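Local atomic coordinates of putative alpha KG dependent 2,4-D dioxygenase (Burkholderia xenovorans, PDB entry 5J92), a protein that probably catalyses 2-oxoglutarate-dependent oxidation of its substrate at an iron(II) centre. Residues His17-Ala22 and Asp153-Tyr158; Tyr140-Val145 and Trp256-Leu261; Lys167-Leu172 and Glu204-His209. One frame throughout, in Å; residues are numbered along the deposited sequence.

Overall arrangement
The three contacts illustrate how chemistry follows place in a TauD/TfdA-type fold. Contact 1 is buried: a salt bridge internal to 153-158 holds an arginine that reaches across to a backbone carbonyl of the turn before strand 21-25. Contact 2 lies at the surface, where two loops meet through a cation-pi pair and a small apolar patch around V142. Contact 3, partly buried, joins a helix end to strand 201-208 by backbone bonding and aliphatic packing. Helices 154-159 (contact 1) and 163-169 (contact 3) follow each other in the chain, and Y158 OH lies 3.1 Å from E170 OE2, a probable hydrogen bond. Contact 2 touches neither, its nearest atoms about 7 Å from contact 1 and about 17 Å from contact 3.

Contact 1 (His17-Ala22 and Asp153-Tyr158); sequences HPFIAA and DMRAAY
An N-capped helix start, where strand 149-153 gives way to helix 154-159, docks here against the turn that leads into strand 21-25. D153 is the N-cap. Its CG stands anti to the backbone N, and D153 OD1 reaches forward to the first amides of the helix, accepting A156 N at 3.1 Å from well above the carboxylate plane and R155 N more weakly. The same carboxylate is gripped side-on by R155, whose chain bends at chi3 to bring its guanidinium alongside: R155 NE gives a nearly straight bond of 2.9 Å to D153 OD1, along the syn lone pair, and R155 NH2 forms the 2.8 Å salt bridge to D153 OD2. R155 NH2 has a second task, donating to F19 O across the contact at 2.9 Å. That bond is bent (N-H...O 130°); it stays in the guanidinium plane but arrives above the plane of the carbonyl. Bonds to D153, F19 O and, from NH1, Q47 O together probably fix the guanidinium's rotation and help to balance its charge.

F19 takes the crowded first torsion, CG between N and the carbonyl carbon (chi1 51°), which sets the ring beside D153 and A156. Its edge meets D153 OD2, F19 CD1 lying 3.2 Å away, so the positive rim of the ring probably eases the carboxylate's charge; ring and carboxylate planes are 55° apart. F19 CE1 also touches A156 CB at 3.8 Å, while H17 CE1 sits over one ring face. I20 slides past D153 in the opposite direction, I20 CG1 lying 3.8 Å from D153 CB. I20 pairs with V50 of strand 50-53, D153 with F250 beside strand 251-254, and the I20 side chain is about 9 Å from that of the iron ligand H271: a strand-to-helix transition sealed by an Asp N-cap whose carboxylate doubles as a salt-bridge partner.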
ATOM      1  N   HIS A  17      12.857  18.265   9.290  1.00 15.41           N
ATOM      2  CA  HIS A  17      13.148  16.853   9.145  1.00 15.48           C
ATOM      3  C   HIS A  17      14.627  16.802   8.800  1.00 16.29           C
ATOM      4  O   HIS A  17      15.143  17.764   8.216  1.00 17.11           O
ATOM      5  CB  HIS A  17      12.285  16.230   8.025  1.00 13.41           C
ATOM      6  CG  HIS A  17      12.488  14.763   7.831  1.00 13.88           C
ATOM      7  ND1 HIS A  17      13.512  14.252   7.062  1.00 13.53           N
ATOM      8  CD2 HIS A  17      11.788  13.696   8.286  1.00 14.50           C
ATOM      9  CE1 HIS A  17      13.448  12.931   7.071  1.00 16.16           C
ATOM     10  NE2 HIS A  17      12.404  12.569   7.798  1.00 15.99           N
ATOM     11  N   PRO A  18      15.349  15.760   9.189  1.00 16.34           N
ATOM     12  CA  PRO A  18      16.801  15.780   8.929  1.00 16.44           C
ATOM     13  C   PRO A  18      17.155  15.930   7.450  1.00 16.22           C
ATOM     14  O   PRO A  18      18.207  16.502   7.133  1.00 20.15           O
ATOM     15  CB  PRO A  18      17.288  14.445   9.518  1.00 17.73           C
ATOM     16  CG  PRO A  18      16.048  13.637   9.737  1.00 20.02           C
ATOM     17  CD  PRO A  18      14.954  14.612  10.018  1.00 16.79           C
ATOM     18  N   PHE A  19      16.318  15.466   6.527  1.00 13.84           N
ATOM     19  CA  PHE A  19      16.722  15.598   5.129  1.00 14.39           C
ATOM     20  C   PHE A  19      15.603  15.838   4.119  1.00 13.85           C
ATOM     21  O   PHE A  19      15.917  16.045   2.942  1.00 17.26           O
ATOM     22  CB  PHE A  19      17.541  14.357   4.709  1.00 16.07           C
ATOM     23  CG  PHE A  19      16.891  13.033   5.029  1.00 20.67           C
ATOM     24  CD1 PHE A  19      15.886  12.517   4.216  1.00 16.28           C
ATOM     25  CD2 PHE A  19      17.330  12.271   6.106  1.00 19.52           C
ATOM     26  CE1 PHE A  19      15.304  11.277   4.484  1.00 18.40           C
ATOM     27  CE2 PHE A  19      16.755  11.032   6.390  1.00 20.40           C
ATOM     28  CZ  PHE A  19      15.733  10.529   5.572  1.00 18.87           C
ATOM     29  N   ILE A  20      14.333  15.840   4.508  1.00 13.05           N
ATOM     30  CA  ILE A  20      13.241  16.024   3.551  1.00 13.16           C
ATOM     31  C   ILE A  20      12.780  17.474   3.487  1.00 14.07           C
ATOM     32  O   ILE A  20      12.504  17.992   2.405  1.00 14.73           O
ATOM     33  CB  ILE A  20      12.054  15.102   3.890  1.00 14.89           C
ATOM     34  CG1 ILE A  20      12.464  13.635   3.782  1.00 14.61           C
ATOM     35  CG2 ILE A  20      10.869  15.413   2.951  1.00 14.19           C
ATOM     36  CD1 ILE A  20      11.384  12.678   4.246  1.00 17.69           C
ATOM     37  N   ALA A  21      12.650  18.132   4.639  1.00 13.25           N
ATOM     38  CA  ALA A  21      11.920  19.386   4.714  1.00 14.26           C
ATOM     39  C   ALA A  21      12.643  20.376   5.612  1.00 17.03           C
ATOM     40  O   ALA A  21      13.272  19.998   6.605  1.00 17.62           O
ATOM     41  CB  ALA A  21      10.492  19.170   5.246  1.00 15.19           C
ATOM     42  N   ALA A  22      12.526  21.653   5.258  1.00 16.45           N
ATOM     43  CA  ALA A  22      13.087  22.727   6.064  1.00 17.19           C
ATOM     44  C   ALA A  22      12.230  23.973   5.914  1.00 16.67           C
ATOM     45  O   ALA A  22      11.685  24.245   4.838  1.00 15.18           O
ATOM     46  CB  ALA A  22      14.526  23.055   5.658  1.00 14.74           C
ATOM     47  N   ASP A 153      10.696  10.653   0.471  1.00 11.08           N
ATOM     48  CA  ASP A 153      11.976  10.982  -0.162  1.00 11.74           C
ATOM     49  C   ASP A 153      12.415   9.843  -1.084  1.00 12.17           C
ATOM     50  O   ASP A 153      12.836   8.782  -0.610  1.00 14.98           O
ATOM     51  CB  ASP A 153      13.022  11.256   0.913  1.00 12.36           C
ATOM     52  CG  ASP A 153      14.333  11.822   0.341  1.00 15.58           C
ATOM     53  OD1 ASP A 153      14.604  11.643  -0.876  1.00 13.28           O
ATOM     54  OD2 ASP A 153      15.087  12.440   1.134  1.00 16.56           O
ATOM     55  N   MET A 154      12.313  10.056  -2.401  1.00 13.40           N
ATOM     56  CA  MET A 154      12.718   9.040  -3.371  1.00 13.60           C
ATOM     57  C   MET A 154      14.237   8.902  -3.502  1.00 14.32           C
ATOM     58  O   MET A 154      14.709   7.893  -4.054  1.00 11.91           O
ATOM     59  CB  MET A 154      12.124   9.353  -4.751  1.00 11.60           C
ATOM     60  CG  MET A 154      10.594   9.338  -4.801  1.00 14.15           C
ATOM     61  SD  MET A 154       9.899   7.746  -4.323  1.00 14.57           S
ATOM     62  CE  MET A 154       9.444   8.062  -2.645  1.00 10.14           C
ATOM     63  N   ARG A 155      15.003   9.911  -3.074  1.00 15.11           N
ATOM     64  CA  ARG A 155      16.462   9.778  -3.035  1.00 14.78           C
ATOM     65  C   ARG A 155      16.877   8.839  -1.910  1.00 14.58           C
ATOM     66  O   ARG A 155      17.676   7.914  -2.115  1.00 14.57           O
ATOM     67  CB  ARG A 155      17.120  11.149  -2.837  1.00 13.72           C
ATOM     68  CG  ARG A 155      16.495  12.279  -3.634  1.00 11.65           C
ATOM     69  CD  ARG A 155      16.900  13.632  -3.073  1.00 19.38           C
ATOM     70  NE  ARG A 155      16.488  13.765  -1.665  1.00 18.89           N
ATOM     71  CZ  ARG A 155      16.812  14.781  -0.868  1.00 18.45           C
ATOM     72  NH1 ARG A 155      17.559  15.788  -1.326  1.00 15.90           N
ATOM     73  NH2 ARG A 155      16.372  14.800   0.394  1.00 11.37           N
ATOM     74  N   ALA A 156      16.346   9.082  -0.703  1.00 12.85           N
ATOM     75  CA  ALA A 156      16.631   8.220   0.432  1.00 13.43           C
ATOM     76  C   ALA A 156      16.180   6.793   0.154  1.00 14.80           C
ATOM     77  O   ALA A 156      16.877   5.832   0.501  1.00 16.06           O
ATOM     78  CB  ALA A 156      15.938   8.767   1.690  1.00 12.29           C
ATOM     79  N   ALA A 157      15.016   6.636  -0.481  1.00 11.89           N
ATOM     80  CA  ALA A 157      14.539   5.298  -0.806  1.00 15.09           C
ATOM     81  C   ALA A 157      15.486   4.609  -1.777  1.00 13.57           C
ATOM     82  O   ALA A 157      15.789   3.420  -1.623  1.00 11.55           O
ATOM     83  CB  ALA A 157      13.127   5.368  -1.392  1.00 13.08           C
ATOM     84  N   TYR A 158      15.949   5.333  -2.795  1.00 13.15           N
ATOM     85  CA  TYR A 158      16.918   4.741  -3.715  1.00 15.77           C
ATOM     86  C   TYR A 158      18.188   4.350  -2.971  1.00 16.37           C
ATOM     87  O   TYR A 158      18.713   3.246  -3.157  1.00 16.19           O
ATOM     88  CB  TYR A 158      17.235   5.699  -4.865  1.00 14.20           C
ATOM     89  CG  TYR A 158      18.290   5.145  -5.789  1.00 17.46           C
ATOM     90  CD1 TYR A 158      17.952   4.273  -6.806  1.00 16.85           C
ATOM     91  CD2 TYR A 158      19.627   5.474  -5.622  1.00 18.38           C
ATOM     92  CE1 TYR A 158      18.911   3.744  -7.643  1.00 19.66           C
ATOM     93  CE2 TYR A 158      20.595   4.958  -6.457  1.00 22.30           C
ATOM     94  CZ  TYR A 158      20.226   4.094  -7.469  1.00 22.27           C
ATOM     95  OH  TYR A 158      21.184   3.564  -8.290  1.00 22.78           O
TER

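Contact 2 (Tyr140-Val145 and Trp256-Leu261); sequences YIVPAV and WSVRDL
Charge meets aromatic face where R259 lays its guanidinium over the Y140 ring. R259 CZ stands 3.8 Å from the Y140 ring centroid and 20° off the normal, a cation-pi pair in which the two planes are 31° apart, so that one end comes closer: R259 NH2 is 3.2 Å from Y140 CE2. R259 gets there by a bend at chi2; Y140 has its CB pointing away from segment 256-261, its ring end coming back. The Y140 ring also stacks with H286.

Hydrogen bonding, backbone and side-chain, shapes both partners. S257 to D260 form a type II beta turn, closed by D260 N to S257 O at 3.1 Å, with R259 at positive phi (65°). D260 OD2 accepts S257 N at 3.0 Å and H254 NE2 too. On the other segment, Y140 and I141 together face E284 in a classic beta bulge, at the corner where the chain leaves strand 132-139.

Apolar contact is carried by V142, whose two methyls part company. V142 CG1, anti to the backbone N, meets W256 CB at 3.8 Å, and V142 CG2 meets V258 CG2 at 3.9 Å. The W256 indole itself leads away from V142, its NE1 bonded to T149 OG1.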
ATOM      1  N   TYR A 140      -4.843  28.696   3.373  1.00 26.93           N
ATOM      2  CA  TYR A 140      -5.712  29.751   3.864  1.00 32.28           C
ATOM      3  C   TYR A 140      -6.493  29.320   5.094  1.00 32.66           C
ATOM      4  O   TYR A 140      -6.610  30.090   6.049  1.00 32.72           O
ATOM      5  CB  TYR A 140      -6.688  30.198   2.766  1.00 34.36           C
ATOM      6  CG  TYR A 140      -6.102  31.207   1.804  1.00 36.84           C
ATOM      7  CD1 TYR A 140      -4.959  30.914   1.061  1.00 35.95           C
ATOM      8  CD2 TYR A 140      -6.682  32.460   1.651  1.00 40.49           C
ATOM      9  CE1 TYR A 140      -4.422  31.842   0.179  1.00 36.97           C
ATOM     10  CE2 TYR A 140      -6.156  33.393   0.778  1.00 41.55           C
ATOM     11  CZ  TYR A 140      -5.028  33.080   0.042  1.00 41.25           C
ATOM     12  OH  TYR A 140      -4.516  34.021  -0.828  1.00 41.59           O
ATOM     13  N   ILE A 141      -7.062  28.116   5.082  1.00 32.51           N
ATOM     14  CA  ILE A 141      -7.864  27.611   6.197  1.00 32.98           C
ATOM     15  C   ILE A 141      -7.430  26.176   6.462  1.00 30.34           C
ATOM     16  O   ILE A 141      -7.451  25.345   5.547  1.00 29.25           O
ATOM     17  CB  ILE A 141      -9.376  27.694   5.914  1.00 34.16           C
ATOM     18  CG1 ILE A 141      -9.791  29.142   5.594  1.00 38.93           C
ATOM     19  CG2 ILE A 141     -10.160  27.183   7.101  1.00 34.80           C
ATOM     20  CD1 ILE A 141     -11.293  29.331   5.231  1.00 39.76           C
ATOM     21  N   VAL A 142      -7.026  25.891   7.693  1.00 29.40           N
ATOM     22  CA  VAL A 142      -6.442  24.605   8.078  1.00 31.81           C
ATOM     23  C   VAL A 142      -7.441  23.872   8.971  1.00 34.01           C
ATOM     24  O   VAL A 142      -7.855  24.428   9.992  1.00 33.35           O
ATOM     25  CB  VAL A 142      -5.099  24.771   8.818  1.00 32.57           C
ATOM     26  CG1 VAL A 142      -4.537  23.408   9.230  1.00 29.30           C
ATOM     27  CG2 VAL A 142      -4.099  25.512   7.974  1.00 34.21           C
ATOM     28  N   PRO A 143      -7.828  22.643   8.638  1.00 36.87           N
ATOM     29  CA  PRO A 143      -8.708  21.884   9.537  1.00 37.91           C
ATOM     30  C   PRO A 143      -7.970  21.475  10.802  1.00 37.39           C
ATOM     31  O   PRO A 143      -6.751  21.315  10.816  1.00 35.33           O
ATOM     32  CB  PRO A 143      -9.101  20.653   8.710  1.00 36.38           C
ATOM     33  CG  PRO A 143      -8.695  20.972   7.287  1.00 37.20           C
ATOM     34  CD  PRO A 143      -7.517  21.895   7.412  1.00 35.76           C
ATOM     35  N   ALA A 144      -8.738  21.276  11.870  1.00 41.16           N
ATOM     36  CA  ALA A 144      -8.132  21.025  13.172  1.00 41.67           C
ATOM     37  C   ALA A 144      -7.494  19.643  13.234  1.00 41.33           C
ATOM     38  O   ALA A 144      -6.439  19.468  13.856  1.00 40.75           O
ATOM     39  CB  ALA A 144      -9.183  21.191  14.271  1.00 41.87           C
ATOM     40  N   VAL A 145      -8.095  18.652  12.581  1.00 39.73           N
ATOM     41  CA  VAL A 145      -7.659  17.265  12.706  1.00 37.49           C
ATOM     42  C   VAL A 145      -7.380  16.704  11.317  1.00 32.52           C
ATOM     43  O   VAL A 145      -8.244  16.760  10.435  1.00 31.48           O
ATOM     44  CB  VAL A 145      -8.712  16.402  13.429  1.00 40.74           C
ATOM     45  CG1 VAL A 145      -8.184  14.986  13.647  1.00 38.88           C
ATOM     46  CG2 VAL A 145      -9.137  17.052  14.753  1.00 43.50           C
ATOM     47  N   TRP A 256       0.064  21.360   8.902  1.00 19.01           N
ATOM     48  CA  TRP A 256      -0.104  22.677   8.307  1.00 16.98           C
ATOM     49  C   TRP A 256      -0.333  23.751   9.361  1.00 20.48           C
ATOM     50  O   TRP A 256      -0.977  23.525  10.390  1.00 21.04           O
ATOM     51  CB  TRP A 256      -1.284  22.662   7.334  1.00 16.16           C
ATOM     52  CG  TRP A 256      -0.936  22.040   6.035  1.00 15.21           C
ATOM     53  CD1 TRP A 256      -1.100  20.731   5.669  1.00 14.90           C
ATOM     54  CD2 TRP A 256      -0.353  22.706   4.916  1.00 17.31           C
ATOM     55  NE1 TRP A 256      -0.665  20.548   4.368  1.00 18.91           N
ATOM     56  CE2 TRP A 256      -0.196  21.747   3.890  1.00 18.65           C
ATOM     57  CE3 TRP A 256       0.058  24.026   4.682  1.00 20.14           C
ATOM     58  CZ2 TRP A 256       0.365  22.059   2.652  1.00 18.11           C
ATOM     59  CZ3 TRP A 256       0.595  24.341   3.443  1.00 21.59           C
ATOM     60  CH2 TRP A 256       0.746  23.352   2.445  1.00 18.74           C
ATOM     61  N   SER A 257       0.195  24.942   9.079  1.00 17.85           N
ATOM     62  CA  SER A 257      -0.160  26.152   9.801  1.00 19.81           C
ATOM     63  C   SER A 257      -0.752  27.130   8.799  1.00 22.02           C
ATOM     64  O   SER A 257      -0.419  27.099   7.606  1.00 18.15           O
ATOM     65  CB  SER A 257       1.060  26.792  10.487  1.00 18.89           C
ATOM     66  OG  SER A 257       1.591  25.961  11.499  1.00 19.11           O
ATOM     67  N   VAL A 258      -1.623  28.011   9.287  1.00 25.40           N
ATOM     68  CA  VAL A 258      -2.248  28.991   8.405  1.00 25.72           C
ATOM     69  C   VAL A 258      -1.173  29.834   7.731  1.00 23.31           C
ATOM     70  O   VAL A 258      -0.228  30.304   8.378  1.00 22.06           O
ATOM     71  CB  VAL A 258      -3.248  29.854   9.191  1.00 27.75           C
ATOM     72  CG1 VAL A 258      -3.651  31.092   8.383  1.00 23.46           C
ATOM     73  CG2 VAL A 258      -4.495  29.031   9.530  1.00 30.42           C
ATOM     74  N   ARG A 259      -1.302  29.993   6.412  1.00 23.27           N
ATOM     75  CA  ARG A 259      -0.418  30.781   5.555  1.00 24.05           C
ATOM     76  C   ARG A 259       1.007  30.229   5.480  1.00 24.57           C
ATOM     77  O   ARG A 259       1.947  30.974   5.147  1.00 18.77           O
ATOM     78  CB  ARG A 259      -0.393  32.255   5.969  1.00 28.82           C
ATOM     79  CG  ARG A 259      -1.693  33.004   5.698  1.00 32.94           C
ATOM     80  CD  ARG A 259      -2.056  33.004   4.221  1.00 35.44           C
ATOM     81  NE  ARG A 259      -3.245  33.824   4.012  1.00 41.67           N
ATOM     82  CZ  ARG A 259      -3.486  34.543   2.925  1.00 41.56           C
ATOM     83  NH1 ARG A 259      -2.621  34.544   1.920  1.00 40.20           N
ATOM     84  NH2 ARG A 259      -4.595  35.263   2.850  1.00 43.97           N
ATOM     85  N   ASP A 260       1.174  28.931   5.738  1.00 19.01           N
ATOM     86  CA  ASP A 260       2.361  28.229   5.291  1.00 17.89           C
ATOM     87  C   ASP A 260       2.378  28.260   3.765  1.00 19.50           C
ATOM     88  O   ASP A 260       1.372  27.938   3.121  1.00 17.81           O
ATOM     89  CB  ASP A 260       2.338  26.764   5.729  1.00 16.57           C
ATOM     90  CG  ASP A 260       2.870  26.521   7.135  1.00 19.10           C
ATOM     91  OD1 ASP A 260       3.403  27.433   7.794  1.00 19.46           O
ATOM     92  OD2 ASP A 260       2.763  25.353   7.559  1.00 19.63           O
ATOM     93  N   LEU A 261       3.509  28.629   3.182  1.00 18.02           N
ATOM     94  CA  LEU A 261       3.755  28.384   1.765  1.00 19.50           C
ATOM     95  C   LEU A 261       4.718  27.207   1.682  1.00 18.60           C
ATOM     96  O   LEU A 261       5.877  27.313   2.103  1.00 16.20           O
ATOM     97  CB  LEU A 261       4.319  29.621   1.069  1.00 19.11           C
ATOM     98  CG  LEU A 261       4.147  29.750  -0.449  1.00 20.81           C
ATOM     99  CD1 LEU A 261       4.822  31.015  -0.940  1.00 22.96           C
ATOM    100  CD2 LEU A 261       4.705  28.565  -1.200  1.00 18.13           C
TER

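Contact 3 (Lys167-Leu172 and Glu204-His209); sequences KVVEGL and ELVRTH
No aromatic ring takes part; the flat group that matters is the L172 carbonyl. L205 N approaches from above its plane, 29° out of it, in a straight bond of 2.8 Å to L172 O. The L205 CB lies 3.5 Å from L172 O. A water donates to L172 O at 2.7 Å and accepts from V206 N at 3.0 Å, so one carbonyl serves two successive amides, one directly and one through water. L205 has a helix-like backbone (psi -35°), a local break in strand 201-208.

Beside this polar seam lies an aliphatic one. V169 points toward the strand: V169 CB meets L205 CD2 at 3.8 Å, and V169 CG2, in the crowded position between N and carbonyl carbon, meets V206 CG2 at 3.8 Å, the V169 and V206 side chains crossing at about a right angle. A type II beta turn from V169 to L172, with G171 at positive phi, carries the chain round the edge of this cluster. E170 forms a salt bridge to K215.

Helix 163-169 thus ends against strand 201-208 just before the chain enters the antiparallel neighbour 173-176, while L241 of helix 231-245 packs on both V169 and L205.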
ATOM      1  N   LYS A 167      20.062  -3.492  -8.172  1.00 21.65           N
ATOM      2  CA  LYS A 167      20.533  -3.995  -9.454  1.00 24.80           C
ATOM      3  C   LYS A 167      19.400  -4.061 -10.469  1.00 26.12           C
ATOM      4  O   LYS A 167      19.619  -3.850 -11.672  1.00 25.49           O
ATOM      5  CB  LYS A 167      21.183  -5.371  -9.275  1.00 29.33           C
ATOM      6  CG  LYS A 167      22.533  -5.345  -8.553  1.00 34.91           C
ATOM      7  CD  LYS A 167      22.993  -6.767  -8.232  1.00 38.86           C
ATOM      8  CE  LYS A 167      24.480  -6.835  -7.921  1.00 43.81           C
ATOM      9  NZ  LYS A 167      24.892  -5.933  -6.810  1.00 41.18           N
ATOM     10  N   VAL A 168      18.194  -4.402 -10.009  1.00 21.04           N
ATOM     11  CA  VAL A 168      17.071  -4.593 -10.920  1.00 31.36           C
ATOM     12  C   VAL A 168      16.603  -3.256 -11.501  1.00 19.35           C
ATOM     13  O   VAL A 168      16.279  -3.169 -12.688  1.00 19.72           O
ATOM     14  CB  VAL A 168      15.935  -5.355 -10.210  1.00 36.49           C
ATOM     15  CG1 VAL A 168      14.664  -5.337 -11.050  1.00 39.05           C
ATOM     16  CG2 VAL A 168      16.357  -6.791  -9.985  1.00 40.64           C
ATOM     17  N   VAL A 169      16.533  -2.201 -10.682  1.00 18.11           N
ATOM     18  CA  VAL A 169      15.948  -0.954 -11.173  1.00 17.46           C
ATOM     19  C   VAL A 169      16.873  -0.225 -12.149  1.00 18.80           C
ATOM     20  O   VAL A 169      16.406   0.623 -12.917  1.00 17.84           O
ATOM     21  CB  VAL A 169      15.554  -0.014 -10.015  1.00 16.61           C
ATOM     22  CG1 VAL A 169      14.542  -0.691  -9.094  1.00 15.73           C
ATOM     23  CG2 VAL A 169      16.790   0.470  -9.246  1.00 18.95           C
ATOM     24  N   GLU A 170      18.176  -0.491 -12.106  1.00 20.77           N
ATOM     25  CA  GLU A 170      19.130   0.246 -12.925  1.00 25.11           C
ATOM     26  C   GLU A 170      18.780   0.167 -14.407  1.00 24.67           C
ATOM     27  O   GLU A 170      18.737  -0.921 -14.986  1.00 27.56           O
ATOM     28  CB  GLU A 170      20.543  -0.298 -12.677  1.00 34.98           C
ATOM     29  CG  GLU A 170      21.646   0.738 -12.806  1.00 43.24           C
ATOM     30  CD  GLU A 170      21.441   1.918 -11.860  1.00 50.13           C
ATOM     31  OE1 GLU A 170      21.884   3.034 -12.212  1.00 52.59           O
ATOM     32  OE2 GLU A 170      20.845   1.742 -10.761  1.00 53.89           O
ATOM     33  N   GLY A 171      18.528   1.325 -15.017  1.00 24.29           N
ATOM     34  CA  GLY A 171      18.270   1.418 -16.446  1.00 22.21           C
ATOM     35  C   GLY A 171      16.846   1.133 -16.882  1.00 21.70           C
ATOM     36  O   GLY A 171      16.568   1.151 -18.085  1.00 22.04           O
ATOM     37  N   LEU A 172      15.939   0.868 -15.958  1.00 19.61           N
ATOM     38  CA  LEU A 172      14.567   0.596 -16.341  1.00 18.88           C
ATOM     39  C   LEU A 172      13.823   1.888 -16.658  1.00 21.40           C
ATOM     40  O   LEU A 172      14.155   2.973 -16.168  1.00 18.78           O
ATOM     41  CB  LEU A 172      13.834  -0.147 -15.223  1.00 21.09           C
ATOM     42  CG  LEU A 172      14.295  -1.548 -14.819  1.00 18.49           C
ATOM     43  CD1 LEU A 172      13.341  -2.071 -13.776  1.00 17.32           C
ATOM     44  CD2 LEU A 172      14.361  -2.488 -16.031  1.00 20.11           C
ATOM     45  N   GLU A 204      12.226   7.356 -17.356  1.00 15.73           N
ATOM     46  CA  GLU A 204      13.215   6.497 -16.719  1.00 16.52           C
ATOM     47  C   GLU A 204      12.939   6.373 -15.226  1.00 16.65           C
ATOM     48  O   GLU A 204      12.583   7.350 -14.562  1.00 18.92           O
ATOM     49  CB  GLU A 204      14.618   7.063 -16.939  1.00 21.99           C
ATOM     50  CG  GLU A 204      15.092   6.973 -18.389  1.00 33.39           C
ATOM     51  CD  GLU A 204      16.456   7.596 -18.596  1.00 45.44           C
ATOM     52  OE1 GLU A 204      17.038   8.101 -17.605  1.00 47.94           O
ATOM     53  OE2 GLU A 204      16.940   7.597 -19.752  1.00 51.46           O
ATOM     54  N   LEU A 205      13.164   5.176 -14.687  1.00 13.74           N
ATOM     55  CA  LEU A 205      12.849   4.910 -13.292  1.00 14.75           C
ATOM     56  C   LEU A 205      13.893   5.490 -12.342  1.00 15.49           C
ATOM     57  O   LEU A 205      13.536   5.946 -11.253  1.00 14.62           O
ATOM     58  CB  LEU A 205      12.705   3.398 -13.063  1.00 17.73           C
ATOM     59  CG  LEU A 205      12.338   2.928 -11.639  1.00 16.16           C
ATOM     60  CD1 LEU A 205      10.980   3.491 -11.162  1.00 15.54           C
ATOM     61  CD2 LEU A 205      12.361   1.427 -11.558  1.00 16.21           C
ATOM     62  N   VAL A 206      15.167   5.506 -12.722  1.00 15.07           N
ATOM     63  CA  VAL A 206      16.216   6.037 -11.853  1.00 19.36           C
ATOM     64  C   VAL A 206      16.596   7.418 -12.371  1.00 19.38           C
ATOM     65  O   VAL A 206      17.153   7.552 -13.467  1.00 19.18           O
ATOM     66  CB  VAL A 206      17.433   5.104 -11.780  1.00 19.96           C
ATOM     67  CG1 VAL A 206      18.524   5.732 -10.916  1.00 20.18           C
ATOM     68  CG2 VAL A 206      17.018   3.752 -11.218  1.00 19.58           C
ATOM     69  N   ARG A 207      16.295   8.444 -11.582  1.00 12.73           N
ATOM     70  CA  ARG A 207      16.550   9.829 -11.938  1.00 17.32           C
ATOM     71  C   ARG A 207      17.859  10.318 -11.341  1.00 20.90           C
ATOM     72  O   ARG A 207      18.318   9.827 -10.309  1.00 22.64           O
ATOM     73  CB  ARG A 207      15.422  10.738 -11.436  1.00 19.83           C
ATOM     74  CG  ARG A 207      14.034  10.116 -11.489  1.00 19.42           C
ATOM     75  CD  ARG A 207      12.984  11.186 -11.267  1.00 20.26           C
ATOM     76  NE  ARG A 207      12.930  12.068 -12.427  1.00 22.39           N
ATOM     77  CZ  ARG A 207      12.011  13.008 -12.634  1.00 22.77           C
ATOM     78  NH1 ARG A 207      12.069  13.740 -13.738  1.00 28.40           N
ATOM     79  NH2 ARG A 207      11.041  13.212 -11.758  1.00 16.22           N
ATOM     80  N   THR A 208      18.429  11.335 -11.983  1.00 20.10           N
ATOM     81  CA  THR A 208      19.563  12.069 -11.441  1.00 21.91           C
ATOM     82  C   THR A 208      19.186  13.539 -11.350  1.00 19.93           C
ATOM     83  O   THR A 208      18.871  14.170 -12.363  1.00 22.16           O
ATOM     84  CB  THR A 208      20.814  11.884 -12.295  1.00 21.69           C
ATOM     85  OG1 THR A 208      21.151  10.496 -12.332  1.00 22.30           O
ATOM     86  CG2 THR A 208      21.964  12.672 -11.696  1.00 24.48           C
ATOM     87  N   HIS A 209      19.216  14.073 -10.147  1.00 15.45           N
ATOM     88  CA  HIS A 209      18.738  15.429  -9.931  1.00 18.37           C
ATOM     89  C   HIS A 209      19.723  16.439 -10.511  1.00 23.94           C
ATOM     90  O   HIS A 209      20.935  16.305 -10.316  1.00 25.21           O
ATOM     91  CB  HIS A 209      18.530  15.695  -8.438  1.00 17.44           C
ATOM     92  CG  HIS A 209      17.657  16.876  -8.167  1.00 18.70           C
ATOM     93  ND1 HIS A 209      18.134  18.169  -8.167  1.00 19.40           N
ATOM     94  CD2 HIS A 209      16.326  16.962  -7.933  1.00 18.85           C
ATOM     95  CE1 HIS A 209      17.137  19.003  -7.933  1.00 19.60           C
ATOM     96  NE2 HIS A 209      16.026  18.297  -7.794  1.00 20.81           N
TER
HETATM   97  O   HOH W   1      16.352   3.873 -14.936  1.00 18.75           O